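Local coordinates for protein Plm1 (Streptomyces sp. HK803, PDB 4HXY) that probably reduces, with NADPH, the beta-keto group of the polyketide intermediate made by the first module of phoslactomycin biosynthesis, as that module's ketoreductase domain, at residues Leu29-Val34 / Asp58-Gly63; Trp86-Arg91 / Val129-Arg134; Asp99-Asp104 / Ala162-Gln167. One frame throughout, in Å; residues are numbered along the deposited sequence. Where two conformers were deposited one is given.

Contact 1 (Leu29-Val34 / Asp58-Gly63); sequences LLLGEV and DGVLVG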
ATOM      1  N   LEU A  29     -12.862  25.467   2.565  1.00 11.28           N
ATOM      2  CA  LEU A  29     -13.071  24.753   3.809  1.00 10.77           C
ATOM      3  C   LEU A  29     -11.783  23.980   4.125  1.00 10.93           C
ATOM      4  O   LEU A  29     -11.288  23.252   3.298  1.00 10.51           O
ATOM      5  CB  LEU A  29     -14.231  23.777   3.665  1.00 10.22           C
ATOM      6  CG  LEU A  29     -14.420  22.765   4.789  1.00 10.04           C
ATOM      7  CD1 LEU A  29     -14.842  23.467   6.062  1.00 10.56           C
ATOM      8  CD2 LEU A  29     -15.435  21.750   4.373  1.00 10.15           C
ATOM      9  N   LEU A  30     -11.249  24.173   5.320  1.00 30.00           N
ATOM     10  CA  LEU A  30     -10.006  23.532   5.694  1.00 30.00           C
ATOM     11  C   LEU A  30     -10.321  22.498   6.753  1.00 30.00           C
ATOM     12  O   LEU A  30     -10.920  22.820   7.757  1.00 30.00           O
ATOM     13  CB  LEU A  30      -9.017  24.575   6.223  1.00 20.00           C
ATOM     14  CG  LEU A  30      -8.147  25.314   5.213  1.00 20.00           C
ATOM     15  CD1 LEU A  30      -8.774  25.494   3.862  1.00 20.00           C
ATOM     16  CD2 LEU A  30      -7.593  26.591   5.766  1.00 20.00           C
ATOM     17  N   LEU A  31      -9.903  21.260   6.502  1.00  9.65           N
ATOM     18  CA  LEU A  31     -10.174  20.147   7.397  1.00  8.94           C
ATOM     19  C   LEU A  31      -8.902  19.420   7.813  1.00  9.80           C
ATOM     20  O   LEU A  31      -7.890  19.538   7.173  1.00  8.34           O
ATOM     21  CB  LEU A  31     -11.122  19.135   6.750  1.00  9.20           C
ATOM     22  CG  LEU A  31     -12.456  19.712   6.303  1.00  8.15           C
ATOM     23  CD1 LEU A  31     -13.232  18.691   5.534  1.00  7.89           C
ATOM     24  CD2 LEU A  31     -13.226  20.169   7.512  1.00  8.65           C
ATOM     25  N   GLY A  32      -8.993  18.700   8.925  1.00 11.60           N
ATOM     26  CA  GLY A  32      -7.848  17.964   9.442  1.00 12.21           C
ATOM     27  C   GLY A  32      -6.884  18.949  10.057  1.00 13.24           C
ATOM     28  O   GLY A  32      -7.292  19.840  10.814  1.00 15.17           O
ATOM     29  N   GLU A  33      -5.611  18.825   9.720  1.00 13.22           N
ATOM     30  CA  GLU A  33      -4.604  19.729  10.233  1.00 14.37           C
ATOM     31  C   GLU A  33      -3.942  20.446   9.074  1.00 13.02           C
ATOM     32  O   GLU A  33      -3.030  19.928   8.438  1.00 12.73           O
ATOM     33  CB  GLU A  33      -3.553  18.976  11.028  1.00 15.31           C
ATOM     34  CG  GLU A  33      -2.586  19.882  11.771  1.00 20.84           C
ATOM     35  CD  GLU A  33      -1.812  19.154  12.860  1.00 27.11           C
ATOM     36  OE1 GLU A  33      -2.098  17.952  13.122  1.00 31.49           O
ATOM     37  OE2 GLU A  33      -0.907  19.790  13.448  1.00 32.14           O
ATOM     38  N   VAL A  34      -4.395  21.659   8.818  1.00 12.47           N
ATOM     39  CA  VAL A  34      -3.785  22.481   7.785  1.00 11.97           C
ATOM     40  C   VAL A  34      -2.861  23.463   8.489  1.00 12.01           C
ATOM     41  O   VAL A  34      -3.313  24.249   9.327  1.00 12.60           O
ATOM     42  CB  VAL A  34      -4.854  23.219   6.947  1.00 11.76           C
ATOM     43  CG1 VAL A  34      -4.210  24.064   5.888  1.00 11.56           C
ATOM     44  CG2 VAL A  34      -5.797  22.191   6.310  1.00 12.33           C
ATOM     45  N   ASP A  58     -15.889  26.708  -2.271  1.00 13.62           N
ATOM     46  CA  ASP A  58     -15.292  26.646  -3.608  1.00 13.04           C
ATOM     47  C   ASP A  58     -14.295  25.493  -3.711  1.00 11.90           C
ATOM     48  O   ASP A  58     -13.994  25.016  -4.800  1.00 11.45           O
ATOM     49  CB  ASP A  58     -14.612  27.980  -3.941  1.00 13.71           C
ATOM     50  CG  ASP A  58     -15.620  29.141  -4.015  1.00 15.16           C
ATOM     51  OD1 ASP A  58     -16.675  28.916  -4.631  1.00 19.55           O
ATOM     52  OD2 ASP A  58     -15.375  30.230  -3.448  1.00 17.31           O
ATOM     53  N   GLY A  59     -13.783  25.061  -2.555  1.00 11.58           N
ATOM     54  CA  GLY A  59     -12.867  23.932  -2.486  1.00 10.53           C
ATOM     55  C   GLY A  59     -12.704  23.450  -1.050  1.00  9.58           C
ATOM     56  O   GLY A  59     -13.096  24.135  -0.115  1.00  9.34           O
ATOM     57  N   VAL A  60     -12.121  22.259  -0.887  1.00  7.37           N
ATOM     58  CA  VAL A  60     -11.836  21.684   0.426  1.00  7.57           C
ATOM     59  C   VAL A  60     -10.366  21.289   0.462  1.00  7.19           C
ATOM     60  O   VAL A  60      -9.874  20.648  -0.469  1.00  7.78           O
ATOM     61  CB  VAL A  60     -12.727  20.459   0.736  1.00  7.87           C
ATOM     62  CG1 VAL A  60     -12.426  19.901   2.123  1.00  7.33           C
ATOM     63  CG2 VAL A  60     -14.239  20.847   0.619  1.00  6.79           C
ATOM     64  N   LEU A  61      -9.642  21.730   1.491  1.00  7.40           N
ATOM     65  CA  LEU A  61      -8.265  21.329   1.651  1.00  7.27           C
ATOM     66  C   LEU A  61      -8.152  20.549   2.949  1.00  7.39           C
ATOM     67  O   LEU A  61      -8.540  21.038   4.006  1.00  8.11           O
ATOM     68  CB  LEU A  61      -7.306  22.523   1.642  1.00  7.40           C
ATOM     69  CG  LEU A  61      -5.830  22.131   1.774  1.00  8.03           C
ATOM     70  CD1 LEU A  61      -5.377  21.297   0.557  1.00  9.50           C
ATOM     71  CD2 LEU A  61      -4.939  23.367   1.962  1.00  8.49           C
ATOM     72  N   VAL A  62      -7.695  19.304   2.827  1.00  6.83           N
ATOM     73  CA  VAL A  62      -7.568  18.396   3.946  1.00  6.65           C
ATOM     74  C   VAL A  62      -6.111  18.133   4.236  1.00  7.24           C
ATOM     75  O   VAL A  62      -5.368  17.682   3.377  1.00  7.76           O
ATOM     76  CB  VAL A  62      -8.209  17.030   3.643  1.00  6.26           C
ATOM     77  CG1 VAL A  62      -8.117  16.121   4.863  1.00  4.58           C
ATOM     78  CG2 VAL A  62      -9.669  17.179   3.179  1.00  7.87           C
ATOM     79  N   GLY A  63      -5.705  18.373   5.474  1.00  7.63           N
ATOM     80  CA  GLY A  63      -4.361  18.069   5.903  1.00  7.18           C
ATOM     81  C   GLY A  63      -4.387  16.783   6.700  1.00  8.34           C
ATOM     82  O   GLY A  63      -5.006  16.751   7.771  1.00  9.60           O
TER

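Contact 2 (Trp86-Arg91 / Val129-Arg134); sequences WCVTSR and VDLPER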
ATOM      1  N   TRP A  86      -9.182  18.371  -1.964  1.00  7.06           N
ATOM      2  CA  TRP A  86      -7.754  18.160  -2.115  1.00  7.17           C
ATOM      3  C   TRP A  86      -7.188  17.772  -0.770  1.00  7.53           C
ATOM      4  O   TRP A  86      -7.604  18.323   0.258  1.00  7.91           O
ATOM      5  CB  TRP A  86      -7.097  19.457  -2.620  1.00  6.75           C
ATOM      6  CG  TRP A  86      -7.288  19.681  -4.070  1.00  9.24           C
ATOM      7  CD1 TRP A  86      -8.290  20.393  -4.676  1.00  9.71           C
ATOM      8  CD2 TRP A  86      -6.457  19.180  -5.125  1.00  8.76           C
ATOM      9  NE1 TRP A  86      -8.133  20.344  -6.045  1.00 10.96           N
ATOM     10  CE2 TRP A  86      -7.027  19.601  -6.343  1.00  9.73           C
ATOM     11  CE3 TRP A  86      -5.305  18.393  -5.155  1.00  9.95           C
ATOM     12  CZ2 TRP A  86      -6.467  19.272  -7.581  1.00 11.70           C
ATOM     13  CZ3 TRP A  86      -4.761  18.055  -6.372  1.00 10.86           C
ATOM     14  CH2 TRP A  86      -5.329  18.503  -7.570  1.00 10.58           C
ATOM     15  N   CYS A  87      -6.242  16.838  -0.775  1.00  7.42           N
ATOM     16  CA  CYS A  87      -5.609  16.360   0.449  1.00  7.33           C
ATOM     17  C   CYS A  87      -4.104  16.557   0.365  1.00  7.73           C
ATOM     18  O   CYS A  87      -3.469  16.057  -0.577  1.00  7.58           O
ATOM     19  CB  CYS A  87      -5.952  14.890   0.673  1.00  6.94           C
ATOM     20  SG  CYS A  87      -5.227  14.214   2.188  1.00  9.03           S
ATOM     21  N   VAL A  88      -3.537  17.278   1.336  1.00  7.25           N
ATOM     22  CA  VAL A  88      -2.077  17.467   1.398  1.00  8.01           C
ATOM     23  C   VAL A  88      -1.444  16.620   2.507  1.00  8.15           C
ATOM     24  O   VAL A  88      -1.987  16.488   3.600  1.00  8.52           O
ATOM     25  CB  VAL A  88      -1.650  18.940   1.582  1.00  8.91           C
ATOM     26  CG1 VAL A  88      -1.919  19.720   0.319  1.00 10.54           C
ATOM     27  CG2 VAL A  88      -2.344  19.582   2.801  1.00  8.36           C
ATOM     28  N   THR A  89      -0.311  16.026   2.175  1.00  8.16           N
ATOM     29  CA  THR A  89       0.451  15.172   3.060  1.00  8.08           C
ATOM     30  C   THR A  89       1.904  15.642   3.022  1.00  8.48           C
ATOM     31  O   THR A  89       2.238  16.556   2.274  1.00  8.57           O
ATOM     32  CB  THR A  89       0.420  13.722   2.579  1.00  8.08           C
ATOM     33  OG1 THR A  89       0.942  13.633   1.240  1.00  6.71           O
ATOM     34  CG2 THR A  89      -1.009  13.206   2.587  1.00  7.77           C
ATOM     35  N   SER A  90       2.730  15.044   3.870  1.00  8.98           N
ATOM     36  CA  SER A  90       4.187  15.165   3.803  1.00 10.28           C
ATOM     37  C   SER A  90       4.823  13.805   4.121  1.00 10.68           C
ATOM     38  O   SER A  90       4.289  13.020   4.922  1.00 10.57           O
ATOM     39  CB  SER A  90       4.691  16.252   4.772  1.00 10.82           C
ATOM     40  OG  SER A  90       4.447  15.848   6.096  1.00 13.69           O
ATOM     41  N   ARG A  91       5.923  13.505   3.429  1.00 11.16           N
ATOM     42  CA  ARG A  91       6.685  12.266   3.592  1.00 12.09           C
ATOM     43  C   ARG A  91       5.885  11.022   3.150  1.00 11.69           C
ATOM     44  O   ARG A  91       6.230   9.926   3.527  1.00 12.50           O
ATOM     45  CB  ARG A  91       7.184  12.091   5.049  1.00 13.05           C
ATOM     46  CG  ARG A  91       8.118  13.209   5.571  1.00 16.59           C
ATOM     47  CD  ARG A  91       8.327  13.124   7.093  1.00 19.78           C
ATOM     48  NE  ARG A  91       8.915  11.854   7.502  1.00 24.23           N
ATOM     49  CZ  ARG A  91       8.716  11.235   8.668  1.00 27.37           C
ATOM     50  NH1 ARG A  91       7.916  11.745   9.599  1.00 26.85           N
ATOM     51  NH2 ARG A  91       9.321  10.070   8.897  1.00 29.47           N
ATOM     52  N   VAL A 129      -1.639  15.916  -2.885  1.00  6.24           N
ATOM     53  CA  VAL A 129      -0.379  16.630  -3.050  1.00  7.02           C
ATOM     54  C   VAL A 129       0.530  16.404  -1.858  1.00  7.67           C
ATOM     55  O   VAL A 129       0.165  16.724  -0.734  1.00  9.13           O
ATOM     56  CB  VAL A 129      -0.566  18.130  -3.246  1.00  7.39           C
ATOM     57  CG1 VAL A 129       0.784  18.762  -3.669  1.00  7.94           C
ATOM     58  CG2 VAL A 129      -1.655  18.426  -4.293  1.00  7.20           C
ATOM     59  N   ASP A 130       1.721  15.870  -2.117  1.00  7.87           N
ATOM     60  CA  ASP A 130       2.704  15.632  -1.067  1.00  8.16           C
ATOM     61  C   ASP A 130       3.703  16.806  -1.040  1.00  8.86           C
ATOM     62  O   ASP A 130       4.332  17.119  -2.049  1.00  9.76           O
ATOM     63  CB  ASP A 130       3.421  14.305  -1.250  1.00  8.10           C
ATOM     64  CG  ASP A 130       4.289  13.959  -0.051  1.00  8.63           C
ATOM     65  OD1 ASP A 130       3.735  13.577   1.023  1.00  8.38           O
ATOM     66  OD2 ASP A 130       5.519  14.071  -0.193  1.00  9.50           O
ATOM     67  N   LEU A 131       3.818  17.458   0.104  1.00  9.14           N
ATOM     68  CA  LEU A 131       4.634  18.654   0.235  1.00  9.39           C
ATOM     69  C   LEU A 131       5.824  18.355   1.139  1.00 10.00           C
ATOM     70  O   LEU A 131       5.790  17.430   1.932  1.00  9.86           O
ATOM     71  CB  LEU A 131       3.818  19.781   0.884  1.00  9.68           C
ATOM     72  CG  LEU A 131       2.520  20.175   0.183  1.00 10.61           C
ATOM     73  CD1 LEU A 131       1.835  21.252   0.983  1.00 12.05           C
ATOM     74  CD2 LEU A 131       2.765  20.635  -1.238  1.00 10.03           C
ATOM     75  N   PRO A 132       6.886  19.146   1.009  1.00 11.02           N
ATOM     76  CA  PRO A 132       7.942  19.048   2.006  1.00 11.99           C
ATOM     77  C   PRO A 132       7.411  19.382   3.384  1.00 12.02           C
ATOM     78  O   PRO A 132       6.397  20.067   3.511  1.00 12.10           O
ATOM     79  CB  PRO A 132       8.927  20.138   1.582  1.00 11.57           C
ATOM     80  CG  PRO A 132       8.597  20.463   0.183  1.00 13.78           C
ATOM     81  CD  PRO A 132       7.134  20.220   0.042  1.00 11.46           C
ATOM     82  N   GLU A 133       8.102  18.880   4.403  0.50 12.62           N
ATOM     83  CA  GLU A 133       7.764  19.163   5.792  0.50 13.30           C
ATOM     84  C   GLU A 133       7.775  20.669   6.064  0.50 13.12           C
ATOM     85  O   GLU A 133       6.800  21.224   6.580  0.50 13.47           O
ATOM     86  CB  GLU A 133       8.751  18.453   6.720  0.50 13.80           C
ATOM     87  CG  GLU A 133       8.528  16.959   6.897  0.50 15.53           C
ATOM     88  CD  GLU A 133       7.692  16.632   8.129  0.50 18.39           C
ATOM     89  OE1 GLU A 133       8.285  16.260   9.169  0.50 20.58           O
ATOM     90  OE2 GLU A 133       6.448  16.757   8.065  0.50 19.84           O
ATOM     91  N   ARG A 134       8.871  21.327   5.705  1.00 13.21           N
ATOM     92  CA  ARG A 134       9.009  22.765   5.882  1.00 13.12           C
ATOM     93  C   ARG A 134       8.391  23.466   4.688  1.00 13.05           C
ATOM     94  O   ARG A 134       8.850  23.317   3.565  1.00 13.31           O
ATOM     95  CB  ARG A 134      10.476  23.154   6.064  1.00 13.62           C
ATOM     96  CG  ARG A 134      10.754  24.673   6.079  1.00 14.84           C
ATOM     97  CD  ARG A 134       9.943  25.421   7.136  1.00 14.10           C
ATOM     98  NE  ARG A 134      10.114  24.893   8.477  1.00 14.94           N
ATOM     99  CZ  ARG A 134      11.098  25.205   9.323  1.00 15.96           C
ATOM    100  NH1 ARG A 134      12.039  26.080   8.970  1.00 17.42           N
ATOM    101  NH2 ARG A 134      11.147  24.664  10.538  1.00 14.12           N
TER
HETATM  102  O   HOH W   1       7.159  15.256   1.606  1.00 12.31           O

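Contact 3 (Asp99-Asp104 / Ala162-Gln167); sequences DDPAAD and AVRDGQ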
ATOM      1  N   ASP A  99      16.339  15.323  -2.555  1.00 35.29           N
ATOM      2  CA  ASP A  99      15.676  15.935  -1.393  1.00 35.33           C
ATOM      3  C   ASP A  99      14.404  15.190  -0.969  1.00 34.66           C
ATOM      4  O   ASP A  99      13.497  15.774  -0.358  1.00 34.79           O
ATOM      5  CB  ASP A  99      15.377  17.423  -1.652  1.00 35.86           C
ATOM      6  CG  ASP A  99      14.355  17.643  -2.763  1.00 36.96           C
ATOM      7  OD1 ASP A  99      14.087  16.692  -3.526  1.00 37.39           O
ATOM      8  OD2 ASP A  99      13.834  18.776  -2.875  1.00 39.06           O
ATOM      9  N   ASP A 100      14.333  13.901  -1.297  1.00 33.52           N
ATOM     10  CA  ASP A 100      13.251  13.059  -0.789  1.00 32.20           C
ATOM     11  C   ASP A 100      13.402  12.892   0.716  1.00 30.64           C
ATOM     12  O   ASP A 100      14.467  12.492   1.180  1.00 30.61           O
ATOM     13  CB  ASP A 100      13.277  11.675  -1.428  1.00 32.30           C
ATOM     14  CG  ASP A 100      12.248  11.510  -2.530  1.00 32.68           C
ATOM     15  OD1 ASP A 100      11.109  12.070  -2.445  1.00 29.44           O
ATOM     16  OD2 ASP A 100      12.597  10.773  -3.478  1.00 33.86           O
ATOM     17  N   PRO A 101      12.333  13.174   1.479  1.00 28.86           N
ATOM     18  CA  PRO A 101      12.405  12.892   2.895  1.00 27.47           C
ATOM     19  C   PRO A 101      12.345  11.395   3.195  1.00 25.87           C
ATOM     20  O   PRO A 101      12.075  10.579   2.303  1.00 24.83           O
ATOM     21  CB  PRO A 101      11.160  13.579   3.445  1.00 27.66           C
ATOM     22  CG  PRO A 101      10.191  13.541   2.327  1.00 28.71           C
ATOM     23  CD  PRO A 101      11.018  13.737   1.101  1.00 29.09           C
ATOM     24  N   ALA A 102      12.594  11.058   4.453  1.00 24.23           N
ATOM     25  CA  ALA A 102      12.478   9.683   4.921  1.00 22.97           C
ATOM     26  C   ALA A 102      11.006   9.263   4.912  1.00 21.37           C
ATOM     27  O   ALA A 102      10.120  10.087   5.143  1.00 21.81           O
ATOM     28  CB  ALA A 102      13.055   9.556   6.313  1.00 23.12           C
ATOM     29  N   ALA A 103      10.755   7.981   4.674  1.00 19.63           N
ATOM     30  CA  ALA A 103       9.384   7.458   4.541  1.00 18.85           C
ATOM     31  C   ALA A 103       8.576   7.601   5.833  1.00 17.83           C
ATOM     32  O   ALA A 103       9.103   7.345   6.950  1.00 18.82           O
ATOM     33  CB  ALA A 103       9.420   5.989   4.084  1.00 18.51           C
ATOM     34  N   ASP A 104       7.320   8.048   5.695  1.00 15.45           N
ATOM     35  CA  ASP A 104       6.364   8.095   6.795  1.00 13.75           C
ATOM     36  C   ASP A 104       5.320   7.042   6.446  1.00 11.89           C
ATOM     37  O   ASP A 104       4.570   7.208   5.480  1.00 10.33           O
ATOM     38  CB  ASP A 104       5.730   9.492   6.901  1.00 14.04           C
ATOM     39  CG  ASP A 104       4.684   9.618   8.003  1.00 17.20           C
ATOM     40  OD1 ASP A 104       4.019   8.641   8.395  1.00 17.49           O
ATOM     41  OD2 ASP A 104       4.480  10.770   8.459  1.00 23.86           O
ATOM     42  N   ALA A 162       3.422  15.727  -6.280  1.00  7.40           N
ATOM     43  CA  ALA A 162       4.376  15.981  -5.231  1.00  7.10           C
ATOM     44  C   ALA A 162       5.141  17.252  -5.550  1.00  8.41           C
ATOM     45  O   ALA A 162       5.468  17.524  -6.707  1.00  8.58           O
ATOM     46  CB  ALA A 162       5.337  14.790  -5.070  1.00  6.88           C
ATOM     47  N   VAL A 163       5.416  18.027  -4.512  1.00  8.82           N
ATOM     48  CA  VAL A 163       6.270  19.218  -4.624  1.00 11.13           C
ATOM     49  C   VAL A 163       7.645  18.908  -4.046  1.00 11.79           C
ATOM     50  O   VAL A 163       7.774  18.418  -2.923  1.00 11.72           O
ATOM     51  CB  VAL A 163       5.647  20.459  -3.932  1.00 10.81           C
ATOM     52  CG1 VAL A 163       6.586  21.653  -4.102  1.00 12.42           C
ATOM     53  CG2 VAL A 163       4.285  20.770  -4.523  1.00 11.94           C
ATOM     54  N   ARG A 164       8.679  19.129  -4.861  1.00 13.07           N
ATOM     55  CA  ARG A 164      10.070  18.917  -4.446  1.00 14.41           C
ATOM     56  C   ARG A 164      10.894  20.063  -5.003  1.00 15.67           C
ATOM     57  O   ARG A 164      10.848  20.328  -6.206  1.00 14.80           O
ATOM     58  CB  ARG A 164      10.621  17.586  -4.965  1.00 14.21           C
ATOM     59  CG  ARG A 164       9.892  16.321  -4.431  1.00 13.43           C
ATOM     60  CD  ARG A 164      10.139  16.093  -2.950  1.00 13.86           C
ATOM     61  NE  ARG A 164       9.568  14.833  -2.462  1.00 14.71           N
ATOM     62  CZ  ARG A 164       8.350  14.697  -1.942  1.00 13.48           C
ATOM     63  NH1 ARG A 164       7.517  15.732  -1.839  1.00 11.92           N
ATOM     64  NH2 ARG A 164       7.966  13.510  -1.526  1.00 15.61           N
ATOM     65  N   ASP A 165      11.581  20.772  -4.109  1.00 17.99           N
ATOM     66  CA  ASP A 165      12.381  21.963  -4.466  1.00 20.09           C
ATOM     67  C   ASP A 165      11.586  22.944  -5.334  1.00 19.72           C
ATOM     68  O   ASP A 165      12.079  23.478  -6.336  1.00 20.16           O
ATOM     69  CB  ASP A 165      13.700  21.558  -5.144  1.00 20.98           C
ATOM     70  CG  ASP A 165      14.791  22.650  -5.026  1.00 24.70           C
ATOM     71  OD1 ASP A 165      14.621  23.622  -4.244  1.00 28.22           O
ATOM     72  OD2 ASP A 165      15.830  22.517  -5.715  1.00 30.04           O
ATOM     73  N   GLY A 166      10.329  23.161  -4.970  1.00 19.41           N
ATOM     74  CA  GLY A 166       9.471  24.083  -5.701  1.00 19.18           C
ATOM     75  C   GLY A 166       8.952  23.628  -7.061  1.00 19.15           C
ATOM     76  O   GLY A 166       8.282  24.388  -7.743  1.00 20.13           O
ATOM     77  N   GLN A 167       9.252  22.394  -7.454  1.00 18.15           N
ATOM     78  CA  GLN A 167       8.786  21.852  -8.726  1.00 17.59           C
ATOM     79  C   GLN A 167       7.686  20.836  -8.471  1.00 15.73           C
ATOM     80  O   GLN A 167       7.712  20.155  -7.452  1.00 14.84           O
ATOM     81  CB  GLN A 167       9.927  21.153  -9.455  1.00 18.04           C
ATOM     82  CG  GLN A 167      11.087  22.066  -9.802  1.00 22.39           C
ATOM     83  CD  GLN A 167      10.774  22.891 -11.018  1.00 27.23           C
ATOM     84  OE1 GLN A 167      10.835  22.392 -12.145  1.00 32.24           O
ATOM     85  NE2 GLN A 167      10.404  24.150 -10.804  1.00 29.65           N
TER
HETATM   86  O   HOH W   2      11.692  19.769  -1.310  1.00 24.57           O

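Contact 1 (Leu29-Val34 / Asp58-Gly63)
Leu-31 lays its CD1 obliquely across Val-60, 3.7 Å from CG1, on a pair of parallel strands in the Rossmann-like half of the chain that precedes the cofactor-binding half, as in other modular polyketide ketoreductases. Because CG of Leu-31 stands beside its own backbone N (chi1 -57°), the branch reaches back to Val-60 instead of spreading over its register partner Val-62. The other methyl of Val-60 is also used: CG2 meets Leu-29 CD2 at 4.0 Å, the two side chains lying alongside and pointing the same way. Helix 67-77 covers this face, with Val-77 against both Leu-29 and Leu-31 and Ala-73 against Leu-31 and Val-62. On the reverse face Leu-30 runs beside Leu-61, its CD1 4.0 Å from Leu-61 CB, while Leu-61 CD2 is met obliquely by Val-34 CG1 at 4.1 Å. Between the two apolar layers the backbones are joined by a regular parallel ladder of nearly straight N-H...O bonds running from Leu-29 N to Glu-33 N. Its last rung differs in aim from the others: past Gly-32, whose phi is positive (74°), Glu-33 N approaches Gly-63 O on a carbonyl lone pair, at 2.9 Å.

Contact 2 (Trp86-Arg91 / Val129-Arg134)
Two parallel strands, 86-90 and 129-131, show how a single contact can pass from close packing to a water-bridged, partly exposed end. The packed part begins at Trp-86, whose CE3 lies 3.8 Å from Val-129 CG2, the methyl coming obliquely to the ring. Val-88 continues this face, its CG1 crossing Leu-131 CD1 at 4.1 Å, and three backbone hydrogen bonds fasten the strands beneath. On the other face Thr-89 is turned so that OG1 sits between its backbone N and carbonyl carbon (chi1 58°), from where it donates to the anti lone pair of Asp-130 OD1 at 2.8 Å. Trp-111 NE1 also bonds this hydroxyl, and Ala-92 N bonds the same carboxylate oxygen, while Arg-164 makes a salt bridge to OD2, so the buried acid is probably firmly oriented and ionised. Beyond the last regular backbone bond, Leu-131 N to Thr-89 O, a water bridges Arg-91 N, Asp-130 OD2 and Leu-131 O, the last at 2.6 Å. Ser-90 OG donates a hydrogen bond to Glu-133 OE2 (3.0 Å), from above the carboxylate plane. Exposed Glu-133, modelled in two conformers, rests against Arg-91 CD, but its OE1 stays 4.6 Å from Arg-91 NH1, beyond a salt bridge. Helix 137-148 packs on Trp-86 and Val-88, helix 105-120 on the Thr-89 face, and strand 160-164 continues the sheet past Val-129.

Contact 3 (Asp99-Asp104 / Ala162-Gln167)
Arg-164 closes strand 160-164 and opens the type I' turn of a beta hairpin, and its side chain reaches across to the loop 99-104. CB lies 3.9 Å from Asp-99 OD1. CG stands beside the backbone N, and the chain bends at chi2 (-69°), which carries CD to within 4.0 Å of the same Asp-99 oxygen. NE makes a salt bridge, its N-H aimed almost straight (170°) at Asp-100 OD1, 3.2 Å away. That oxygen lies in the guanidinium plane, whereas NE comes from above the carboxylate plane, the two flat groups standing 82° apart. Pro-101 CD sits over one face of the guanidinium, 4.0 Å from NE. At the tip, NH1 hydrogen-bonds the carbonyl O of Val-163, the residue before (2.9 Å), from above the carbonyl plane, and NH2 makes a salt bridge to Asp-130 OD2. Beside this, a water links Asp-99 OD2 (2.8 Å) to Asp-165 N (3.0 Å). Asp-100 is itself held by Val-95 N on OD1 and by Gly-96 N and Thr-97 N on OD2, so a loop carboxylate already fixed by amides receives the arginine. With two acids bonded to different nitrogens, the buried guanidinium should keep its positive charge and hold its orientation.

Overall arrangement
Contacts 1 and 2 are strand pairs among the parallel strands of the chain's first half (28-32, 59-63, 85-90, 125-131, 160-164); contact 3 sets the loop before helix 105-120 against the end of strand 160-164. Contact 1 closes before contact 2 opens; their centres lie about 12 Å apart, joined through backbone bonding of strand 59-63 to strand 85-90. Contacts 2 and 3 alternate along the chain, with centres about 8 Å apart, and meet where strands 125-131 and 160-164 are neighbours. Contacts 1 and 3, with centres about 21 Å and nearest atoms about 11 Å apart, do not touch. The NADPH pocket lies between residues 194 and 370; loop 99-104 touches helix 333-351 from that region, joining the two halves.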